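Local coordinates for conserved hypothetical protein (Corynebacterium diphtheriae NCTC 13129, PDB 2GS5) that is of unknown function but belongs to the UPF0301 (AlgH, YqgE) family of bacterial proteins, at residues G81-Q86 against H138-P143; R34-I39 against V50-R55; V103-R108 against P122-P127. All blocks are in the same frame, centred on the assembly; numbering follows the deposited sequence.

In the fold
From the N terminus, contact 2 comes first: residues 34-39 and 50-55 lie at the open end of the hairpin of strands 36-42 and 47-51. That loop is closed before contact 1 opens at residues 81-86. Contact 1 then spans a long excursion that ends on strand 129-141, and contact 3 is nested inside it, where the turn before strand 106-110 meets helix 122-125. All three reach one mixed sheet. Contacts 1 and 2 touch directly: His138 packs on Val50 of the neighbouring strand 47-51, while Trp141 reaches Ile37 on strand 36-42. Contact 3 lies apart, its centre about 24 Å from that of contact 1.

Contact 1: residues G81-Q86 against H138-P143; sequences GPLNQQ and HAEWAP
The ring of His138 meets the side chains of two successive residues, Leu83 and Asn84. Leu83 CB lies over one face of the ring, 4.0 Å from its centroid and 17° off the normal, a CH-pi contact. The Asn84 side chain runs beside the ring and points the same way. Its amide plane is only 9° from that of the ring. Asn84 ND2 donates to His138 NE2 at 3.1 Å, and each group sits tilted from the plane of the other. With His138 CG between the backbone N and the carbonyl carbon (chi1 65°), the ring lies beside Leu83 and Asn84. The other ring nitrogen, ND1, makes a weak hydrogen bond to Ala139 O of its own strand. Further along, Leu83 crosses Glu140 at about a right angle, with Leu83 CD1 3.6 Å from Glu140 CB. The backbones are joined by a reciprocal pair of bonds: Leu83 N to His138 O at 3.0 Å, and His138 N to Leu83 O at 2.9 Å. Pro82 CD also rests on His138 O, at 3.3 Å. These two hydrogen bonds make Leu83 and His138 the hydrogen-bonded pair of an antiparallel bridge, here a short surface attachment of strand 83-84 to the long strand 129-141.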
loop_
_atom_site.group_PDB
_atom_site.type_symbol
_atom_site.label_atom_id
_atom_site.label_comp_id
_atom_site.label_asym_id
_atom_site.label_seq_id
_atom_site.Cartn_x
_atom_site.Cartn_y
_atom_site.Cartn_z
ATOM N N GLY A 81 1.394 8.813 -3.770
ATOM C CA GLY A 81 2.099 8.845 -5.035
ATOM C C GLY A 81 2.063 10.224 -5.651
ATOM O O GLY A 81 1.476 11.160 -5.095
ATOM N N PRO A 82 2.691 10.359 -6.819
ATOM C CA PRO A 82 2.883 11.672 -7.427
ATOM C C PRO A 82 1.690 12.223 -8.214
ATOM O O PRO A 82 1.679 13.406 -8.542
ATOM C CB PRO A 82 4.067 11.431 -8.353
ATOM C CG PRO A 82 3.894 10.028 -8.785
ATOM C CD PRO A 82 3.344 9.291 -7.597
ATOM N N LEU A 83 0.708 11.381 -8.524
ATOM C CA LEU A 83 -0.443 11.785 -9.324
ATOM C C LEU A 83 -1.624 12.150 -8.448
ATOM O O LEU A 83 -1.916 11.455 -7.486
ATOM C CB LEU A 83 -0.873 10.655 -10.255
ATOM C CG LEU A 83 0.116 10.316 -11.370
ATOM C CD1 LEU A 83 -0.073 8.877 -11.826
ATOM C CD2 LEU A 83 -0.091 11.272 -12.532
ATOM N N ASN A 84 -2.330 13.209 -8.814
ATOM C CA ASN A 84 -3.591 13.547 -8.172
ATOM C C ASN A 84 -3.472 13.644 -6.654
ATOM O O ASN A 84 -4.222 13.002 -5.917
ATOM C CB ASN A 84 -4.679 12.545 -8.580
ATOM C CG ASN A 84 -4.945 12.571 -10.062
ATOM O OD1 ASN A 84 -5.560 13.510 -10.567
ATOM N ND2 ASN A 84 -4.468 11.554 -10.775
ATOM N N GLN A 85 -2.543 14.481 -6.197
ATOM C CA GLN A 85 -2.274 14.601 -4.763
ATOM C C GLN A 85 -3.369 15.310 -3.955
ATOM O O GLN A 85 -3.337 15.277 -2.726
ATOM C CB GLN A 85 -0.906 15.238 -4.526
ATOM C CG GLN A 85 0.252 14.358 -5.005
ATOM C CD GLN A 85 1.591 14.803 -4.454
ATOM O OE1 GLN A 85 1.816 16.002 -4.237
ATOM N NE2 GLN A 85 2.493 13.845 -4.223
ATOM N N GLN A 86 -4.361 15.895 -4.623
ATOM C CA GLN A 86 -5.513 16.449 -3.908
ATOM C C GLN A 86 -6.663 15.448 -3.791
ATOM O O GLN A 86 -7.723 15.772 -3.257
ATOM C CB GLN A 86 -5.966 17.751 -4.564
ATOM C CG GLN A 86 -4.894 18.844 -4.541
ATOM C CD GLN A 86 -4.376 19.135 -3.138
ATOM O OE1 GLN A 86 -5.130 19.577 -2.264
ATOM N NE2 GLN A 86 -3.086 18.883 -2.915
ATOM N N HIS A 138 -1.588 9.047 -5.876
ATOM C CA HIS A 138 -1.367 7.650 -6.192
ATOM C C HIS A 138 -0.314 7.501 -7.278
ATOM O O HIS A 138 0.164 8.490 -7.837
ATOM C CB HIS A 138 -2.673 6.996 -6.643
ATOM C CG HIS A 138 -3.207 7.553 -7.917
ATOM N ND1 HIS A 138 -2.888 7.043 -9.153
ATOM C CD2 HIS A 138 -4.018 8.611 -8.146
ATOM C CE1 HIS A 138 -3.501 7.747 -10.087
ATOM N NE2 HIS A 138 -4.191 8.706 -9.504
ATOM N N ALA A 139 0.054 6.244 -7.515
ATOM C CA ALA A 139 0.982 5.845 -8.569
ATOM C C ALA A 139 0.188 5.070 -9.623
ATOM O O ALA A 139 -0.769 4.380 -9.299
ATOM C CB ALA A 139 2.085 4.985 -7.991
ATOM N N GLU A 140 0.572 5.231 -10.885
ATOM C CA GLU A 140 -0.104 4.557 -11.998
ATOM C C GLU A 140 0.931 3.923 -12.910
ATOM O O GLU A 140 1.989 4.510 -13.156
ATOM C CB GLU A 140 -0.965 5.547 -12.814
ATOM C CG GLU A 140 -1.789 4.890 -13.939
ATOM C CD GLU A 140 -2.610 5.867 -14.790
ATOM O OE1 GLU A 140 -2.636 7.072 -14.489
ATOM O OE2 GLU A 140 -3.214 5.418 -15.796
ATOM N N TRP A 141 0.614 2.728 -13.407
ATOM C CA TRP A 141 1.387 2.058 -14.456
ATOM C C TRP A 141 0.514 1.873 -15.678
ATOM O O TRP A 141 -0.593 1.331 -15.587
ATOM C CB TRP A 141 1.901 0.687 -14.007
ATOM C CG TRP A 141 3.012 0.779 -13.037
ATOM C CD1 TRP A 141 4.342 0.652 -13.303
ATOM C CD2 TRP A 141 2.908 1.076 -11.641
ATOM N NE1 TRP A 141 5.074 0.846 -12.156
ATOM C CE2 TRP A 141 4.221 1.113 -11.122
ATOM C CE3 TRP A 141 1.837 1.311 -10.775
ATOM C CZ2 TRP A 141 4.487 1.362 -9.776
ATOM C CZ3 TRP A 141 2.107 1.574 -9.439
ATOM C CH2 TRP A 141 3.419 1.593 -8.953
ATOM N N ALA A 142 1.015 2.311 -16.825
ATOM C CA ALA A 142 0.355 2.014 -18.085
ATOM C C ALA A 142 0.292 0.505 -18.292
ATOM O O ALA A 142 1.071 -0.241 -17.700
ATOM C CB ALA A 142 1.105 2.657 -19.232
ATOM N N PRO A 143 -0.627 0.049 -19.154
ATOM C CA PRO A 143 -0.673 -1.369 -19.492
ATOM C C PRO A 143 0.693 -1.909 -19.887
ATOM O O PRO A 143 1.382 -1.295 -20.695
ATOM C CB PRO A 143 -1.611 -1.404 -20.695
ATOM C CG PRO A 143 -2.500 -0.240 -20.513
ATOM C CD PRO A 143 -1.672 0.817 -19.850
#

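Contact 2: residues R34-I39 against V50-R55; sequences RSVILI and VNLASR
Strands 36-39 and 50-51 run antiparallel, with Ile37 and Asn51 a non-hydrogen-bonded pair and Leu38 and Val50 the hydrogen-bonded pair next to it. Leu38 N donates to Val50 O at 2.8 Å, and Val50 N returns a bond to Leu38 O at 2.9 Å. Leu52 N continues the pairing to Val36 O. The side chain of Asn51 then takes over. Its CG is anti to the backbone N (chi1 -169°), beside the carbonyl carbon. Asn51 OD1 accepts from Val36 N across the contact at 3.0 Å and from Ala53 N at 3.1 Å. The two donors come from opposite faces of the amide plane, 37° and 70° out of it. The amide also lies against Ser35, whose CB is 3.5 Å from Asn51 OD1. The hydroxyl of Ser35 is bonded to Phe32 O. Apolar groups fill the face of Leu38 and Val50. Leu52 CD2 meets Leu38 CB at 4.0 Å, and Val50 CG2 lies beside the same CB at 4.3 Å. Phe135 of strand 129-141 packs on both Val50 and Leu52. Val36 is covered by helix 173-179. The bond from Ala53 N makes an Asx turn, found where the pairing stops, at the open end of the buried beta hairpin of strands 36-42 and 47-51.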
loop_
_atom_site.group_PDB
_atom_site.type_symbol
_atom_site.label_atom_id
_atom_site.label_comp_id
_atom_site.label_asym_id
_atom_site.label_seq_id
_atom_site.Cartn_x
_atom_site.Cartn_y
_atom_site.Cartn_z
ATOM N N ARG A 34 12.658 3.666 -1.932
ATOM C CA ARG A 34 12.259 2.923 -0.739
ATOM C C ARG A 34 10.750 2.936 -0.510
ATOM O O ARG A 34 10.281 2.933 0.620
ATOM C CB ARG A 34 13.018 3.446 0.486
ATOM C CG ARG A 34 14.551 3.391 0.320
ATOM C CD ARG A 34 15.091 1.979 0.030
ATOM N NE ARG A 34 16.460 1.998 -0.494
ATOM C CZ ARG A 34 17.557 1.768 0.220
ATOM N NH1 ARG A 34 18.742 1.800 -0.376
ATOM N NH2 ARG A 34 17.486 1.499 1.517
ATOM N N SER A 35 10.000 2.924 -1.607
ATOM C CA SER A 35 8.554 2.849 -1.527
ATOM C C SER A 35 8.078 1.409 -1.384
ATOM O O SER A 35 8.782 0.445 -1.720
ATOM C CB SER A 35 7.910 3.509 -2.749
ATOM O OG SER A 35 8.326 2.927 -3.968
ATOM N N VAL A 36 6.865 1.287 -0.856
ATOM C CA VAL A 36 6.148 0.023 -0.760
ATOM C C VAL A 36 4.752 0.314 -1.270
ATOM O O VAL A 36 3.928 0.872 -0.540
ATOM C CB VAL A 36 6.069 -0.492 0.687
ATOM C CG1 VAL A 36 5.250 -1.776 0.769
ATOM C CG2 VAL A 36 7.475 -0.690 1.258
ATOM N N ILE A 37 4.500 -0.031 -2.530
ATOM C CA ILE A 37 3.282 0.434 -3.185
ATOM C C ILE A 37 2.228 -0.655 -3.198
ATOM O O ILE A 37 2.383 -1.664 -3.863
ATOM C CB ILE A 37 3.570 0.954 -4.602
ATOM C CG1 ILE A 37 4.558 2.133 -4.513
ATOM C CG2 ILE A 37 2.261 1.406 -5.291
ATOM C CD1 ILE A 37 5.077 2.595 -5.817
ATOM N N LEU A 38 1.164 -0.435 -2.430
ATOM C CA LEU A 38 0.025 -1.346 -2.396
ATOM C C LEU A 38 -0.797 -1.194 -3.664
ATOM O O LEU A 38 -1.300 -0.110 -3.955
ATOM C CB LEU A 38 -0.854 -1.037 -1.191
ATOM C CG LEU A 38 -2.139 -1.840 -1.033
ATOM C CD1 LEU A 38 -1.839 -3.299 -0.763
ATOM C CD2 LEU A 38 -3.003 -1.248 0.076
ATOM N N ILE A 39 -0.934 -2.284 -4.408
ATOM C CA ILE A 39 -1.763 -2.295 -5.611
ATOM C C ILE A 39 -3.231 -2.290 -5.198
ATOM O O ILE A 39 -3.681 -3.169 -4.453
ATOM C CB ILE A 39 -1.445 -3.511 -6.516
ATOM C CG1 ILE A 39 0.011 -3.440 -6.983
ATOM C CG2 ILE A 39 -2.420 -3.590 -7.700
ATOM C CD1 ILE A 39 0.485 -4.687 -7.697
ATOM N N VAL A 50 -0.957 2.793 -4.070
ATOM C CA VAL A 50 -0.581 3.823 -3.115
ATOM C C VAL A 50 0.626 3.371 -2.284
ATOM O O VAL A 50 0.660 2.273 -1.702
ATOM C CB VAL A 50 -1.766 4.234 -2.185
ATOM C CG1 VAL A 50 -2.871 4.979 -2.974
ATOM C CG2 VAL A 50 -2.335 3.040 -1.428
ATOM N N ASN A 51 1.622 4.248 -2.227
ATOM C CA ASN A 51 2.765 4.038 -1.362
ATOM C C ASN A 51 2.304 4.010 0.086
ATOM O O ASN A 51 1.484 4.840 0.484
ATOM C CB ASN A 51 3.775 5.163 -1.580
ATOM C CG ASN A 51 5.119 4.904 -0.914
ATOM O OD1 ASN A 51 5.392 3.825 -0.388
ATOM N ND2 ASN A 51 5.974 5.922 -0.944
ATOM N N LEU A 52 2.836 3.061 0.853
ATOM C CA LEU A 52 2.530 2.911 2.272
ATOM C C LEU A 52 3.606 3.491 3.189
ATOM O O LEU A 52 3.416 3.538 4.407
ATOM C CB LEU A 52 2.363 1.425 2.613
ATOM C CG LEU A 52 1.323 0.649 1.810
ATOM C CD1 LEU A 52 1.251 -0.792 2.318
ATOM C CD2 LEU A 52 -0.044 1.322 1.907
ATOM N N ALA A 53 4.717 3.932 2.602
ATOM C CA ALA A 53 5.945 4.186 3.353
ATOM C C ALA A 53 6.213 5.638 3.698
ATOM O O ALA A 53 7.198 5.925 4.400
ATOM C CB ALA A 53 7.141 3.611 2.584
ATOM N N SER A 54 5.363 6.557 3.243
ATOM C CA SER A 54 5.686 7.982 3.319
ATOM C C SER A 54 4.578 8.833 3.937
ATOM O O SER A 54 3.658 9.255 3.265
ATOM C CB SER A 54 6.013 8.510 1.931
ATOM O OG SER A 54 6.545 9.823 2.014
ATOM N N ARG A 55 4.711 9.104 5.224
ATOM C CA ARG A 55 3.771 9.926 5.960
ATOM C C ARG A 55 3.939 11.406 5.587
ATOM O O ARG A 55 5.069 11.876 5.392
ATOM C CB ARG A 55 4.072 9.727 7.444
ATOM C CG ARG A 55 2.988 10.082 8.396
ATOM C CD ARG A 55 3.569 10.422 9.734
ATOM N NE ARG A 55 3.403 11.857 9.923
ATOM C CZ ARG A 55 2.908 12.441 11.008
ATOM N NH1 ARG A 55 2.610 11.737 12.097
ATOM N NH2 ARG A 55 2.777 13.756 11.020
#

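Contact 3: residues V103-R108 against P122-P127; sequences VDNLTR and PEEIKP
Glu124 and Asn105 carry the polar part of this contact, and Ile125 carries the apolar part. The carboxylate of Glu124 extends from the helix toward the turn. Glu124 CG is anti to the backbone N (chi1 -175°), and the chain bends at chi2. The side chains of Asn105 and Glu124 cross at about a right angle, with the amide and carboxylate planes 64° apart. Glu124 OE2 comes 4.0 Å from Asn105 CB. A water makes a polar link. It accepts from Asn105 N at 2.9 Å and donates to Glu124 OE1 at 2.7 Å. The backbone of the turn is thus joined to the helix side chain through one solvent molecule. The side chains of Glu124 and Val103 slide past each other in opposite directions, with Val103 CG1 3.9 Å from Glu124 OE1.

The apolar group centres on Ile125 CD1. It touches Leu106 CD2 at 4.0 Å and Asn105 CB at 4.1 Å. The side chains of Leu106 and Ile125 slide past each other in opposite directions.

Within the first segment, Leu106 N bonds to Val103 O at 3.1 Å and closes a type I beta turn, which places Asn105 facing the helix. This turn leads into strand 106-110, which pairs antiparallel with strand 113-116. Val116 of that partner packs on both Leu106 and Ile125, and Trp67 and Ala120 also touch Ile125. The short helix 122-125 therefore sits against the entry to the 106-110 hairpin, just before the chain enters strand 129-141.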
loop_
_atom_site.group_PDB
_atom_site.type_symbol
_atom_site.label_atom_id
_atom_site.label_comp_id
_atom_site.label_asym_id
_atom_site.label_seq_id
_atom_site.Cartn_x
_atom_site.Cartn_y
_atom_site.Cartn_z
ATOM N N VAL A 103 -20.614 -5.682 1.638
ATOM C CA VAL A 103 -20.640 -4.299 2.103
ATOM C C VAL A 103 -20.323 -3.407 0.907
ATOM O O VAL A 103 -19.198 -3.406 0.418
ATOM C CB VAL A 103 -19.607 -4.059 3.226
ATOM C CG1 VAL A 103 -19.708 -2.626 3.754
ATOM C CG2 VAL A 103 -19.822 -5.059 4.355
ATOM N N ASP A 104 -21.327 -2.672 0.432
ATOM C CA ASP A 104 -21.187 -1.886 -0.791
ATOM C C ASP A 104 -20.061 -0.865 -0.711
ATOM O O ASP A 104 -19.372 -0.630 -1.696
ATOM C CB ASP A 104 -22.499 -1.185 -1.129
ATOM C CG ASP A 104 -23.556 -2.142 -1.657
ATOM O OD1 ASP A 104 -23.215 -3.292 -2.015
ATOM O OD2 ASP A 104 -24.734 -1.739 -1.733
ATOM N N ASN A 105 -19.863 -0.270 0.462
ATOM C CA ASN A 105 -18.816 0.752 0.625
ATOM C C ASN A 105 -17.409 0.226 0.925
ATOM O O ASN A 105 -16.499 1.016 1.186
ATOM C CB ASN A 105 -19.237 1.774 1.683
ATOM C CG ASN A 105 -20.343 2.691 1.194
ATOM O OD1 ASN A 105 -21.305 2.948 1.906
ATOM N ND2 ASN A 105 -20.202 3.185 -0.027
ATOM N N LEU A 106 -17.225 -1.095 0.886
ATOM C CA LEU A 106 -15.900 -1.692 0.972
ATOM C C LEU A 106 -15.608 -2.503 -0.282
ATOM O O LEU A 106 -16.491 -3.204 -0.794
ATOM C CB LEU A 106 -15.787 -2.602 2.195
ATOM C CG LEU A 106 -16.037 -1.945 3.551
ATOM C CD1 LEU A 106 -15.924 -2.987 4.663
ATOM C CD2 LEU A 106 -15.080 -0.778 3.796
ATOM N N THR A 107 -14.387 -2.373 -0.790
ATOM C CA THR A 107 -13.927 -3.133 -1.943
ATOM C C THR A 107 -12.742 -3.980 -1.514
ATOM O O THR A 107 -11.713 -3.442 -1.099
ATOM C CB THR A 107 -13.487 -2.195 -3.082
ATOM O OG1 THR A 107 -14.612 -1.434 -3.528
ATOM C CG2 THR A 107 -12.901 -2.992 -4.249
ATOM N N ARG A 108 -12.902 -5.299 -1.587
ATOM C CA ARG A 108 -11.844 -6.232 -1.237
ATOM C C ARG A 108 -10.656 -6.057 -2.174
ATOM O O ARG A 108 -10.825 -6.008 -3.386
ATOM C CB ARG A 108 -12.360 -7.675 -1.332
ATOM C CG ARG A 108 -11.321 -8.761 -1.099
ATOM C CD ARG A 108 -11.914 -10.153 -1.334
ATOM N NE ARG A 108 -10.902 -11.128 -1.738
ATOM C CZ ARG A 108 -10.325 -11.173 -2.943
ATOM N NH1 ARG A 108 -9.414 -12.105 -3.205
ATOM N NH2 ARG A 108 -10.641 -10.292 -3.891
ATOM N N PRO A 122 -19.010 7.533 8.067
ATOM C CA PRO A 122 -17.962 6.984 8.933
ATOM C C PRO A 122 -18.484 6.132 10.091
ATOM O O PRO A 122 -17.781 5.226 10.540
ATOM C CB PRO A 122 -17.255 8.231 9.481
ATOM C CG PRO A 122 -17.554 9.307 8.508
ATOM C CD PRO A 122 -18.888 8.994 7.912
ATOM N N GLU A 123 -19.691 6.429 10.572
ATOM C CA GLU A 123 -20.312 5.628 11.633
ATOM C C GLU A 123 -20.733 4.234 11.155
ATOM O O GLU A 123 -20.772 3.302 11.963
ATOM C CB GLU A 123 -21.486 6.386 12.257
ATOM C CG GLU A 123 -21.033 7.641 13.006
ATOM C CD GLU A 123 -22.147 8.293 13.814
ATOM O OE1 GLU A 123 -22.441 7.822 14.939
ATOM O OE2 GLU A 123 -22.729 9.289 13.330
ATOM N N GLU A 124 -21.044 4.089 9.866
ATOM C CA GLU A 124 -21.283 2.769 9.250
ATOM C C GLU A 124 -19.997 1.962 9.244
ATOM O O GLU A 124 -19.975 0.777 9.592
ATOM C CB GLU A 124 -21.757 2.903 7.784
ATOM C CG GLU A 124 -22.135 1.553 7.113
ATOM C CD GLU A 124 -21.814 1.438 5.610
ATOM O OE1 GLU A 124 -21.867 0.296 5.099
ATOM O OE2 GLU A 124 -21.515 2.444 4.921
ATOM N N ILE A 125 -18.925 2.614 8.815
ATOM C CA ILE A 125 -17.676 1.937 8.524
ATOM C C ILE A 125 -16.890 1.602 9.793
ATOM O O ILE A 125 -16.245 0.559 9.854
ATOM C CB ILE A 125 -16.832 2.784 7.544
ATOM C CG1 ILE A 125 -17.544 2.877 6.186
ATOM C CG2 ILE A 125 -15.432 2.192 7.371
ATOM C CD1 ILE A 125 -17.889 1.520 5.545
ATOM N N LYS A 126 -16.976 2.464 10.810
ATOM C CA LYS A 126 -16.190 2.302 12.046
ATOM C C LYS A 126 -16.196 0.869 12.617
ATOM O O LYS A 126 -15.128 0.305 12.822
ATOM C CB LYS A 126 -16.606 3.337 13.107
ATOM C CG LYS A 126 -15.908 3.197 14.472
ATOM C CD LYS A 126 -14.572 3.889 14.528
ATOM C CE LYS A 126 -13.973 3.860 15.930
ATOM N NZ LYS A 126 -13.688 2.482 16.458
ATOM N N PRO A 127 -17.387 0.274 12.858
ATOM C CA PRO A 127 -17.415 -1.101 13.396
ATOM C C PRO A 127 -16.894 -2.182 12.452
ATOM O O PRO A 127 -16.599 -3.298 12.891
ATOM C CB PRO A 127 -18.905 -1.341 13.681
ATOM C CG PRO A 127 -19.635 -0.377 12.871
ATOM C CD PRO A 127 -18.748 0.828 12.724
HETATM O O HOH W 1 -21.970 -0.333 2.463
#